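Local atomic coordinates of p-47 protein (Clostridium botulinum E1 str. 'BoNT E Beluga', PDB entry 5WIX), a protein that is of unknown function but has a TULIP-type fold resembling bactericidal/permeability-increasing protein, consistent with a role in binding lipids or other hydrophobic molecules. Residues A[239-244]-A[267-272]; A[246-251]-A[275-280]; A[288-293]-A[376-381]; A[304-307]-A[311-314]; A[330-335]-A[385-390]. All blocks are in the same frame, centred on the assembly; numbering follows the deposited sequence.

All five contacts involve the same curled antiparallel sheet, which probably belongs to one TULIP-like module of the chain. Contacts 1 and 2 follow helix 240-252 across the strand pair 265-269 and 275-279; their centres are about 9 Å apart, and Ile-268 N bonds to Ile-276 O. Contact 4, the hairpin 304-307/311-314, lies about 11 Å from contact 2 between centres, and Leu-248 packs on its Met-304 and Leu-312. Contacts 3 and 5 share the long helix 370-390, with centres about 13 Å apart. Contact 5 touches contact 4 through Glu-335 and Lys-313, whereas contact 3 is farthest from contact 1, about 37 Å between centres.

Contact 1 (A[239-244]-A[267-272])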
# COMPACT_ATOMS: atom_id res chain seq x y z
N SER A 239 -2.40 0.45 5.54
CA SER A 239 -2.85 0.03 6.87
C SER A 239 -4.07 0.84 7.33
O SER A 239 -4.28 1.96 6.85
CB SER A 239 -1.73 0.20 7.89
OG SER A 239 -1.61 1.57 8.29
N GLU A 240 -4.85 0.29 8.26
CA GLU A 240 -6.02 1.01 8.74
C GLU A 240 -5.67 2.39 9.30
O GLU A 240 -6.31 3.39 8.95
CB GLU A 240 -6.76 0.21 9.81
CG GLU A 240 -7.61 1.08 10.74
CD GLU A 240 -8.65 0.30 11.53
OE1 GLU A 240 -8.60 0.32 12.77
OE2 GLU A 240 -9.53 -0.32 10.90
N LYS A 241 -4.63 2.46 10.13
CA LYS A 241 -4.24 3.71 10.77
C LYS A 241 -4.00 4.79 9.73
O LYS A 241 -4.72 5.80 9.69
CB LYS A 241 -3.00 3.53 11.65
CG LYS A 241 -2.57 4.81 12.40
CD LYS A 241 -1.43 4.55 13.40
CE LYS A 241 -0.10 5.14 12.92
NZ LYS A 241 -0.23 6.53 12.35
N LEU A 242 -3.03 4.57 8.84
CA LEU A 242 -2.70 5.57 7.82
C LEU A 242 -3.94 6.05 7.06
O LEU A 242 -4.05 7.23 6.68
CB LEU A 242 -1.68 5.01 6.85
CG LEU A 242 -0.31 4.74 7.48
CD1 LEU A 242 0.66 4.29 6.41
CD2 LEU A 242 0.22 5.98 8.17
N PHE A 243 -4.86 5.13 6.84
CA PHE A 243 -6.12 5.46 6.20
C PHE A 243 -6.94 6.44 7.05
O PHE A 243 -7.38 7.48 6.55
CB PHE A 243 -6.95 4.22 5.95
CG PHE A 243 -8.39 4.49 5.67
CD1 PHE A 243 -8.80 4.98 4.43
CD2 PHE A 243 -9.36 4.24 6.64
CE1 PHE A 243 -10.14 5.21 4.16
CE2 PHE A 243 -10.71 4.47 6.37
CZ PHE A 243 -11.10 4.96 5.14
N MET A 244 -7.15 6.07 8.31
CA MET A 244 -7.86 6.93 9.25
C MET A 244 -7.24 8.33 9.32
O MET A 244 -7.93 9.34 9.12
CB MET A 244 -7.88 6.30 10.65
CG MET A 244 -8.90 5.17 10.87
SD MET A 244 -10.51 5.45 10.11
CE MET A 244 -11.59 4.72 11.35
N VAL A 267 -6.00 10.94 16.34
CA VAL A 267 -6.23 9.54 16.01
C VAL A 267 -5.45 8.70 17.02
O VAL A 267 -4.23 8.83 17.16
CB VAL A 267 -5.84 9.19 14.54
CG1 VAL A 267 -4.54 9.86 14.12
CG2 VAL A 267 -5.79 7.68 14.38
N ILE A 268 -6.20 7.86 17.73
CA ILE A 268 -5.69 7.10 18.87
C ILE A 268 -5.33 5.66 18.47
O ILE A 268 -6.06 4.99 17.75
CB ILE A 268 -6.74 7.08 20.00
CG1 ILE A 268 -7.03 8.51 20.45
CG2 ILE A 268 -6.26 6.29 21.18
CD1 ILE A 268 -5.85 9.15 21.15
N ASN A 269 -4.18 5.18 18.95
CA ASN A 269 -3.73 3.84 18.60
C ASN A 269 -4.44 2.74 19.41
O ASN A 269 -4.69 2.90 20.61
CB ASN A 269 -2.21 3.74 18.79
CG ASN A 269 -1.44 4.47 17.69
OD1 ASN A 269 -2.02 5.12 16.82
ND2 ASN A 269 -0.11 4.36 17.73
N THR A 270 -4.78 1.65 18.72
CA THR A 270 -5.29 0.43 19.36
C THR A 270 -4.41 -0.77 18.98
O THR A 270 -4.34 -1.78 19.69
CB THR A 270 -6.77 0.15 18.99
OG1 THR A 270 -7.06 0.69 17.69
CG2 THR A 270 -7.72 0.77 20.00
N SER A 271 -3.76 -0.64 17.82
CA SER A 271 -2.62 -1.46 17.43
C SER A 271 -1.59 -0.50 16.83
O SER A 271 -1.77 0.72 16.87
CB SER A 271 -3.03 -2.54 16.42
OG SER A 271 -1.94 -3.41 16.09
N ASP A 272 -0.51 -1.03 16.27
CA ASP A 272 0.42 -0.18 15.54
C ASP A 272 -0.08 0.01 14.12
O ASP A 272 0.55 0.71 13.33
CB ASP A 272 1.83 -0.76 15.53
CG ASP A 272 2.38 -0.99 16.92
OD1 ASP A 272 2.64 0.02 17.61
OD2 ASP A 272 2.56 -2.16 17.31
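The flat amide of Asn-269 meets the helix through its oxygen: OD1 lies 3.5 Å from Lys-241 CD, a polar atom against an aliphatic methylene. On the helix itself the ring of Phe-243 has Glu-240 O at its edge, in the ring plane, and it meets the ring of Phe-426 with the two planes at about 15°. The lysine reaches the amide because CG stands anti to the backbone N (chi1 -178°), which sends the first part of the chain out from the helix; bends at chi3 and chi4 then carry NZ round to its salt-bridge partner, Glu-245. The same CD passes 4.3 Å from Asp-272 O, in the loop that follows the strand. One helical turn on, Met-244 CB approaches Val-267 CG2 at 4.5 Å, a loose apolar touch, while the sulfur end of the methionine leads away to Leu-306. Ser-239 caps the helix start: its OG accepts a weak bond from Leu-242 N. Glu-240 OE1 takes the N-H of Gly-275 and so ties the helix to the next strand. N-capped helix 240-252 thus lies against edge strand 265-269 of the curled sheet, a helix-on-sheet pairing consistent with the TULIP-like fold.

Contact 2 (A[246-251]-A[275-280])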
# COMPACT_ATOMS: atom_id res chain seq x y z
N ASN A 246 -4.74 9.85 7.39
CA ASN A 246 -4.34 10.67 6.25
C ASN A 246 -5.35 10.66 5.11
O ASN A 246 -5.21 11.43 4.15
CB ASN A 246 -2.97 10.23 5.76
CG ASN A 246 -1.94 10.29 6.87
OD1 ASN A 246 -1.74 9.32 7.61
ND2 ASN A 246 -1.29 11.45 7.02
N LEU A 247 -6.38 9.83 5.23
CA LEU A 247 -7.38 9.77 4.16
C LEU A 247 -8.76 10.21 4.63
O LEU A 247 -9.38 11.09 4.01
CB LEU A 247 -7.44 8.36 3.57
CG LEU A 247 -6.30 8.17 2.56
CD1 LEU A 247 -6.33 6.79 1.92
CD2 LEU A 247 -6.43 9.27 1.52
N LEU A 248 -9.25 9.62 5.71
CA LEU A 248 -10.56 9.99 6.21
C LEU A 248 -10.55 11.34 6.95
O LEU A 248 -11.18 12.32 6.49
CB LEU A 248 -11.11 8.90 7.12
CG LEU A 248 -12.55 9.15 7.56
CD1 LEU A 248 -13.49 9.04 6.36
CD2 LEU A 248 -12.96 8.18 8.64
N LEU A 249 -9.85 11.39 8.07
CA LEU A 249 -9.78 12.59 8.92
C LEU A 249 -9.64 13.92 8.17
O LEU A 249 -10.44 14.83 8.40
CB LEU A 249 -8.64 12.45 9.92
CG LEU A 249 -8.58 13.48 11.03
CD1 LEU A 249 -9.71 13.21 12.00
CD2 LEU A 249 -7.24 13.42 11.73
N PRO A 250 -8.66 14.04 7.25
CA PRO A 250 -8.49 15.33 6.54
C PRO A 250 -9.77 15.83 5.93
O PRO A 250 -10.04 17.04 6.02
CB PRO A 250 -7.48 15.00 5.46
CG PRO A 250 -6.67 13.88 6.03
CD PRO A 250 -7.63 13.06 6.84
N LYS A 251 -10.56 14.95 5.34
CA LYS A 251 -11.83 15.39 4.75
C LYS A 251 -12.85 15.74 5.85
O LYS A 251 -13.32 16.87 5.93
CB LYS A 251 -12.40 14.34 3.81
CG LYS A 251 -13.67 14.79 3.09
CD LYS A 251 -13.47 16.10 2.33
CE LYS A 251 -14.79 16.62 1.76
NZ LYS A 251 -14.71 18.05 1.31
N GLY A 275 -6.52 1.91 14.33
CA GLY A 275 -6.69 3.25 14.88
C GLY A 275 -8.10 3.83 14.92
O GLY A 275 -8.90 3.64 13.99
N ILE A 276 -8.39 4.57 15.99
CA ILE A 276 -9.68 5.24 16.18
C ILE A 276 -9.59 6.78 16.12
O ILE A 276 -8.64 7.38 16.62
CB ILE A 276 -10.32 4.84 17.52
CG1 ILE A 276 -10.76 3.38 17.47
CG2 ILE A 276 -11.52 5.71 17.87
CD1 ILE A 276 -11.64 2.97 18.63
N ILE A 277 -10.58 7.41 15.50
CA ILE A 277 -10.67 8.87 15.51
C ILE A 277 -11.42 9.40 16.73
O ILE A 277 -12.63 9.22 16.85
CB ILE A 277 -11.37 9.39 14.26
CG1 ILE A 277 -10.58 9.01 13.00
CG2 ILE A 277 -11.56 10.89 14.36
CD1 ILE A 277 -11.20 9.49 11.67
N LYS A 278 -10.70 10.06 17.64
CA LYS A 278 -11.38 10.78 18.70
C LYS A 278 -11.16 12.29 18.58
O LYS A 278 -10.21 12.74 17.94
CB LYS A 278 -10.92 10.27 20.06
CG LYS A 278 -11.45 8.89 20.40
CD LYS A 278 -11.46 8.71 21.92
CE LYS A 278 -12.03 7.36 22.33
NZ LYS A 278 -11.12 6.24 21.97
N ASN A 279 -12.05 13.08 19.16
CA ASN A 279 -11.84 14.53 19.23
C ASN A 279 -10.81 14.91 20.30
O ASN A 279 -10.73 14.29 21.38
CB ASN A 279 -13.16 15.23 19.50
CG ASN A 279 -13.77 14.84 20.83
OD1 ASN A 279 -13.66 13.70 21.28
ND2 ASN A 279 -14.40 15.81 21.49
N LYS A 280 -10.00 15.92 20.00
CA LYS A 280 -8.91 16.34 20.90
C LYS A 280 -9.49 17.22 21.97
O LYS A 280 -8.95 17.32 23.08
CB LYS A 280 -7.81 17.08 20.13
CG LYS A 280 -6.57 17.45 20.96
CD LYS A 280 -5.59 18.36 20.19
CE LYS A 280 -4.84 17.63 19.07
NZ LYS A 280 -3.91 18.53 18.31
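Leu-248 and Leu-249 both lie aslant to Ile-277, each offering one methyl to the single isoleucine. This is helix-on-sheet packing in the TULIP-like fold: helix 240-252 lies over one face of the curled antiparallel sheet, with strand 275-279 beneath it. Ile-277 divides its two branches unequally. Its CG2 faces Leu-249 alone, whereas the tip of the longer branch, CD1, reaches both leucines, with Leu-249 CD1 at 4.0 Å from it. Both leucines have CG anti to the backbone N (chi1 -174° for Leu-248 and -170° for Leu-249), which directs their branched ends away from the helix axis and onto Ile-277. The helix is irregular here, with a wider pi-type turn at 246-248 and a kink at Pro-250, whose nitrogen has no hydrogen to give to the preceding turn. All three touching side chains are buried. Phe-265 of strand 265-269 packs on Leu-249 and Ile-277, while Met-304 of strand 293-307 packs on Leu-248 and Ile-277, so the small group is continuous with the apolar layer between helix and sheet. Its two nearest approaches are Leu-249 CD1 to Ile-277 CG2 at 3.8 Å and Leu-248 CD2 to Ile-277 CD1 at 3.7 Å.

Contact 3 (A[288-293]-A[376-381])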
# COMPACT_ATOMS: atom_id res chain seq x y z
N ILE A 288 -26.55 27.30 13.12
CA ILE A 288 -27.82 26.88 12.51
C ILE A 288 -28.99 27.80 12.87
O ILE A 288 -29.29 27.96 14.05
CB ILE A 288 -28.24 25.47 12.99
CG1 ILE A 288 -27.14 24.45 12.72
CG2 ILE A 288 -29.53 25.04 12.32
CD1 ILE A 288 -27.22 23.27 13.68
N LYS A 289 -29.69 28.34 11.87
CA LYS A 289 -30.82 29.24 12.12
C LYS A 289 -32.17 28.54 12.21
O LYS A 289 -32.70 28.00 11.24
CB LYS A 289 -30.93 30.32 11.05
CG LYS A 289 -32.09 31.26 11.27
CD LYS A 289 -31.91 32.51 10.42
CE LYS A 289 -33.23 33.14 10.02
NZ LYS A 289 -32.96 34.21 9.02
N VAL A 290 -32.73 28.59 13.41
CA VAL A 290 -34.03 27.99 13.69
C VAL A 290 -35.00 29.07 14.10
O VAL A 290 -34.80 29.72 15.13
CB VAL A 290 -33.93 26.98 14.80
CG1 VAL A 290 -35.27 26.28 14.99
CG2 VAL A 290 -32.82 26.01 14.49
N ALA A 291 -36.06 29.23 13.32
CA ALA A 291 -36.94 30.38 13.42
C ALA A 291 -36.06 31.59 13.26
O ALA A 291 -35.29 31.65 12.30
CB ALA A 291 -37.69 30.42 14.75
N ALA A 292 -36.12 32.51 14.22
CA ALA A 292 -35.47 33.81 14.03
C ALA A 292 -34.07 33.88 14.61
O ALA A 292 -33.38 34.89 14.44
CB ALA A 292 -36.34 34.92 14.64
N LEU A 293 -33.63 32.82 15.26
CA LEU A 293 -32.32 32.85 15.93
C LEU A 293 -31.29 31.81 15.45
O LEU A 293 -31.64 30.70 15.07
CB LEU A 293 -32.53 32.70 17.43
CG LEU A 293 -33.11 33.95 18.08
CD1 LEU A 293 -34.64 33.90 18.12
CD2 LEU A 293 -32.53 34.10 19.46
N ALA A 376 -36.13 24.04 22.40
CA ALA A 376 -34.97 23.22 22.72
C ALA A 376 -35.03 21.88 21.95
O ALA A 376 -34.02 21.40 21.43
CB ALA A 376 -34.88 22.98 24.22
N LYS A 377 -36.23 21.30 21.89
CA LYS A 377 -36.44 20.08 21.11
C LYS A 377 -36.16 20.36 19.65
O LYS A 377 -35.55 19.54 18.94
CB LYS A 377 -37.86 19.54 21.30
CG LYS A 377 -38.37 18.72 20.11
CD LYS A 377 -39.61 17.90 20.45
CE LYS A 377 -40.15 17.16 19.22
NZ LYS A 377 -40.76 15.82 19.52
N SER A 378 -36.58 21.53 19.18
CA SER A 378 -36.47 21.80 17.76
C SER A 378 -35.04 22.15 17.34
O SER A 378 -34.58 21.73 16.29
CB SER A 378 -37.44 22.90 17.35
OG SER A 378 -37.50 23.01 15.94
N VAL A 379 -34.31 22.89 18.18
CA VAL A 379 -32.91 23.19 17.87
C VAL A 379 -32.06 21.91 17.98
O VAL A 379 -31.16 21.67 17.15
CB VAL A 379 -32.36 24.30 18.79
CG1 VAL A 379 -30.87 24.51 18.57
CG2 VAL A 379 -33.09 25.59 18.52
N GLY A 380 -32.37 21.09 18.99
CA GLY A 380 -31.73 19.80 19.15
C GLY A 380 -31.84 18.95 17.90
O GLY A 380 -30.82 18.52 17.35
N ASN A 381 -33.07 18.74 17.43
CA ASN A 381 -33.31 17.89 16.25
C ASN A 381 -32.71 18.47 14.98
O ASN A 381 -32.36 17.74 14.06
CB ASN A 381 -34.81 17.66 16.05
CG ASN A 381 -35.41 16.71 17.09
OD1 ASN A 381 -34.71 15.88 17.66
ND2 ASN A 381 -36.72 16.84 17.32
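Val-290, the last residue of strand 288-290, sets its branched side chain against helix 370-390, where Val-379 and Ser-378 receive it. From the start, its CB is already in contact, 4.1 Å from Val-379 CG2. Of the two methyls beyond it, CG2 meets that same Val-379 CG2 at 4.1 Å, while CG1 goes the other way and comes 4.1 Å from Ser-378 OG. The split follows from the torsion: with CG1 anti to the backbone N (chi1 -175°), the two methyls part over neighbouring helix residues. Val-379 answers with just one methyl, CG2, set against both CB and CG2 of its partner, and the two valines lie aslant to each other. The strand then leaves the helix at once through a type II' beta turn from Val-290 to Leu-293, whose closing bond, Leu-293 N to Val-290 O, is weak at 3.3 Å; Val-290 N bonds back to Leu-293 O at 2.9 Å. Tyr-295 of strand 293-307 touches both valines, and Trp-382, further along the helix, also touches Val-290, so the pair has aromatic company. The contact joins the short strand paired with strand 293-307 in the curled sheet to the long helix of the TULIP-like fold. Its chemistry is apolar, with the serine hydroxyl facing a methyl; between the two segments this leaves van der Waals packing and the burial of carbon surface, rather than directed bonds, to hold strand and helix together.

Contact 4 (A[304-307]-A[311-314]); sequences MELF and KLKT
Phe-307 N donates to Lys-311 O at 2.7 Å, the shortest bond across this antiparallel beta hairpin, in which strands 293-307 and 311-322 join through a three-residue loop. The donor lies nearly along the C=O axis, and Lys-311 N returns a bond to Phe-307 O at 3.1 Å. The second hydrogen-bonded pair, Glu-305 with Lys-313, is joined both ways as well: Lys-313 N reaches Glu-305 O at 3.2 Å with a fairly straight N-H...O angle of 167°. Between and beyond these pairs stand the non-hydrogen-bonded ones, Leu-306 with Leu-312 and Met-304 with Thr-314. The two strand segments run at 145°, an antiparallel pair with marked twist.

The two faces differ in character. On that of Glu-305, Phe-307, Lys-311 and Lys-313, the phenylalanine ring has Lys-313 CD over one face, and Lys-311 CB comes to it obliquely. Bends at chi2 and chi3 take the Lys-313 chain aslant over the ring and bring its NZ to 3.9 Å from Phe-307 CE1. The other face carries Met-304, Leu-306, Leu-312 and Thr-314, and Leu-248 of helix 240-252 packs there on Met-304 and Leu-312. The hairpin thereby forms part of the wall of the TULIP-like sheet that the helix covers. On this mainly apolar side Leu-312 is held between two partners: its CD2 is 3.7 Å from Leu-306 CD1, and its CD1 is 3.7 Å from Met-304 CE.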
# COMPACT_ATOMS: atom_id res chain seq x y z
N MET A 304 -15.02 8.01 15.90
CA MET A 304 -15.27 7.32 14.64
C MET A 304 -14.28 6.16 14.53
O MET A 304 -13.09 6.39 14.33
CB MET A 304 -15.12 8.28 13.46
CG MET A 304 -15.78 7.82 12.16
SD MET A 304 -15.58 8.98 10.78
CE MET A 304 -17.18 8.89 9.97
N GLU A 305 -14.76 4.93 14.69
CA GLU A 305 -13.92 3.73 14.51
C GLU A 305 -14.39 2.90 13.31
O GLU A 305 -15.56 2.95 12.93
CB GLU A 305 -13.92 2.85 15.79
CG GLU A 305 -15.11 1.90 15.95
CD GLU A 305 -15.09 1.14 17.28
OE1 GLU A 305 -14.89 1.78 18.34
OE2 GLU A 305 -15.28 -0.11 17.27
N LEU A 306 -13.47 2.16 12.69
CA LEU A 306 -13.85 1.37 11.52
C LEU A 306 -14.58 0.11 11.96
O LEU A 306 -14.19 -0.55 12.93
CB LEU A 306 -12.64 1.02 10.68
CG LEU A 306 -13.00 0.53 9.28
CD1 LEU A 306 -13.75 1.59 8.53
CD2 LEU A 306 -11.76 0.12 8.52
N PHE A 307 -15.64 -0.23 11.23
CA PHE A 307 -16.63 -1.20 11.69
C PHE A 307 -17.12 -2.11 10.54
O PHE A 307 -17.41 -1.63 9.44
CB PHE A 307 -17.76 -0.41 12.37
CG PHE A 307 -19.07 -1.14 12.50
CD1 PHE A 307 -19.28 -2.06 13.51
CD2 PHE A 307 -20.14 -0.82 11.67
CE1 PHE A 307 -20.51 -2.70 13.65
CE2 PHE A 307 -21.37 -1.45 11.79
CZ PHE A 307 -21.55 -2.39 12.78
N LYS A 311 -17.51 -0.14 6.77
CA LYS A 311 -18.39 0.89 7.34
C LYS A 311 -17.73 1.68 8.51
O LYS A 311 -16.89 1.14 9.25
CB LYS A 311 -19.71 0.25 7.83
CG LYS A 311 -20.48 -0.60 6.78
CD LYS A 311 -21.63 -1.39 7.43
CE LYS A 311 -22.13 -2.55 6.56
NZ LYS A 311 -21.09 -3.60 6.25
N LEU A 312 -18.11 2.95 8.65
CA LEU A 312 -17.68 3.77 9.80
C LEU A 312 -18.81 3.95 10.81
O LEU A 312 -19.94 4.32 10.45
CB LEU A 312 -17.19 5.14 9.32
CG LEU A 312 -16.01 5.10 8.36
CD1 LEU A 312 -16.09 6.30 7.49
CD2 LEU A 312 -14.69 5.09 9.10
N LYS A 313 -18.51 3.65 12.07
CA LYS A 313 -19.45 3.82 13.18
C LYS A 313 -19.10 5.11 13.90
O LYS A 313 -18.03 5.23 14.50
CB LYS A 313 -19.38 2.63 14.15
CG LYS A 313 -20.31 2.72 15.38
CD LYS A 313 -20.97 1.36 15.70
CE LYS A 313 -20.26 0.59 16.81
NZ LYS A 313 -20.82 -0.79 17.01
N THR A 314 -19.99 6.09 13.83
CA THR A 314 -19.73 7.36 14.49
C THR A 314 -20.55 7.50 15.76
O THR A 314 -21.74 7.15 15.79
CB THR A 314 -20.00 8.51 13.56
OG1 THR A 314 -19.42 8.20 12.26
CG2 THR A 314 -19.38 9.76 14.13

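Contact 5 (A[330-335]-A[385-390]); sequences SKLNME and KSFRDS
In the TULIP fold a long helix lies along a strongly curved antiparallel sheet, and here helix 370-390 rests through Phe-387 and Arg-388 on the first half of strand 328-343. Met-334 makes the larger part of the contact. Its CG is anti to the backbone N (chi1 -172°) and the chain runs extended until a bend at chi3 (69°) turns the methyl onto the helix. There CE lies 3.5 Å from Phe-387 CB, next to the backbone of Arg-388, while SD sits 3.8 Å from Arg-388 CB. The methionine and arginine side chains cross at about a right angle; the arginine touches through CB and its backbone N, and its guanidinium leads off toward Asp-389 in a long salt bridge.

Two residues back along the strand, Leu-332 sends CD1 to the far end of the phenylalanine ring, 3.9 Å from Phe-387 CE2, and reaches it obliquely. Phe-387 is thus touched at both ends, at its CB by the methionine and at its outer ring carbons by the leucine. Its backbone oxygen is busy too: Phe-387 O accepts from both Ser-390 N and Ser-390 OG, the hydroxyl at 2.6 Å on a lone pair in the carbonyl plane.

Strand and helix segments run roughly in the same direction, at 31°, with axes 9.7 Å apart. Strand 311-322 adds Leu-316 against Phe-387, strand 348-363 adds Met-359 against Arg-388, and Trp-285 meets the Phe-387 ring edge-to-face, so two neighbouring strands and Trp-285 flank the buried Phe-387 side of the helix.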
# COMPACT_ATOMS: atom_id res chain seq x y z
N SER A 330 -30.07 21.75 25.34
CA SER A 330 -30.58 20.46 24.91
C SER A 330 -29.42 19.47 24.74
O SER A 330 -28.50 19.73 23.95
CB SER A 330 -31.35 20.63 23.59
OG SER A 330 -32.28 19.58 23.39
N LYS A 331 -29.46 18.35 25.47
CA LYS A 331 -28.38 17.37 25.35
C LYS A 331 -28.57 16.50 24.09
O LYS A 331 -29.67 15.99 23.82
CB LYS A 331 -28.27 16.50 26.62
CG LYS A 331 -29.45 15.61 26.93
CD LYS A 331 -29.31 14.98 28.32
CE LYS A 331 -30.50 14.08 28.67
NZ LYS A 331 -30.45 13.59 30.08
N LEU A 332 -27.49 16.38 23.32
CA LEU A 332 -27.51 15.75 22.01
C LEU A 332 -26.66 14.45 21.96
O LEU A 332 -25.46 14.48 22.23
CB LEU A 332 -26.99 16.74 20.96
CG LEU A 332 -27.67 18.10 20.86
CD1 LEU A 332 -27.03 18.97 19.78
CD2 LEU A 332 -29.15 17.90 20.58
N ASN A 333 -27.28 13.32 21.60
CA ASN A 333 -26.56 12.06 21.40
C ASN A 333 -26.86 11.41 20.05
O ASN A 333 -28.02 11.19 19.72
CB ASN A 333 -26.89 11.05 22.51
CG ASN A 333 -26.39 11.48 23.88
OD1 ASN A 333 -25.41 10.93 24.39
ND2 ASN A 333 -27.08 12.45 24.49
N MET A 334 -25.82 11.09 19.28
CA MET A 334 -26.01 10.37 18.02
C MET A 334 -25.10 9.15 17.86
O MET A 334 -23.94 9.17 18.26
CB MET A 334 -25.79 11.30 16.83
CG MET A 334 -26.14 10.69 15.50
SD MET A 334 -26.24 11.90 14.16
CE MET A 334 -24.51 12.28 14.06
N GLU A 335 -25.64 8.07 17.28
CA GLU A 335 -24.82 7.02 16.69
C GLU A 335 -25.21 6.88 15.22
O GLU A 335 -26.39 6.78 14.90
CB GLU A 335 -24.97 5.68 17.40
CG GLU A 335 -24.04 4.59 16.81
CD GLU A 335 -24.26 3.19 17.38
OE1 GLU A 335 -23.27 2.54 17.80
OE2 GLU A 335 -25.42 2.72 17.39
N LYS A 385 -29.32 16.58 12.84
CA LYS A 385 -29.31 16.45 11.40
C LYS A 385 -28.03 17.03 10.85
O LYS A 385 -27.33 16.38 10.08
CB LYS A 385 -30.56 17.11 10.79
CG LYS A 385 -31.85 16.38 11.23
CD LYS A 385 -33.12 16.94 10.59
CE LYS A 385 -34.36 16.11 10.99
NZ LYS A 385 -35.62 16.63 10.37
N SER A 386 -27.69 18.23 11.30
CA SER A 386 -26.48 18.89 10.84
C SER A 386 -25.28 17.98 10.99
O SER A 386 -24.46 17.91 10.08
CB SER A 386 -26.24 20.19 11.61
OG SER A 386 -25.61 21.14 10.76
N PHE A 387 -25.19 17.28 12.12
CA PHE A 387 -24.08 16.38 12.42
C PHE A 387 -23.96 15.24 11.41
O PHE A 387 -22.99 15.13 10.64
CB PHE A 387 -24.24 15.77 13.81
CG PHE A 387 -24.16 16.76 14.93
CD1 PHE A 387 -23.64 18.03 14.72
CD2 PHE A 387 -24.60 16.41 16.20
CE1 PHE A 387 -23.57 18.93 15.76
CE2 PHE A 387 -24.53 17.30 17.25
CZ PHE A 387 -24.02 18.57 17.03
N ARG A 388 -24.96 14.37 11.45
CA ARG A 388 -25.13 13.32 10.47
C ARG A 388 -24.79 13.79 9.05
O ARG A 388 -23.95 13.19 8.38
CB ARG A 388 -26.56 12.80 10.50
CG ARG A 388 -26.88 11.90 9.33
CD ARG A 388 -28.25 11.32 9.44
NE ARG A 388 -29.26 12.34 9.23
CZ ARG A 388 -30.53 12.20 9.57
NH1 ARG A 388 -30.95 11.06 10.14
NH2 ARG A 388 -31.38 13.20 9.34
N ASP A 389 -25.40 14.88 8.62
CA ASP A 389 -25.20 15.39 7.27
C ASP A 389 -23.70 15.56 6.95
O ASP A 389 -23.29 15.41 5.78
CB ASP A 389 -25.95 16.72 7.09
CG ASP A 389 -27.45 16.52 6.81
OD1 ASP A 389 -28.05 15.51 7.27
OD2 ASP A 389 -28.03 17.39 6.11
N SER A 390 -22.89 15.84 7.97
CA SER A 390 -21.48 16.18 7.77
C SER A 390 -20.65 14.93 7.63
O SER A 390 -19.49 15.01 7.23
CB SER A 390 -20.93 17.01 8.93
OG SER A 390 -20.72 16.17 10.06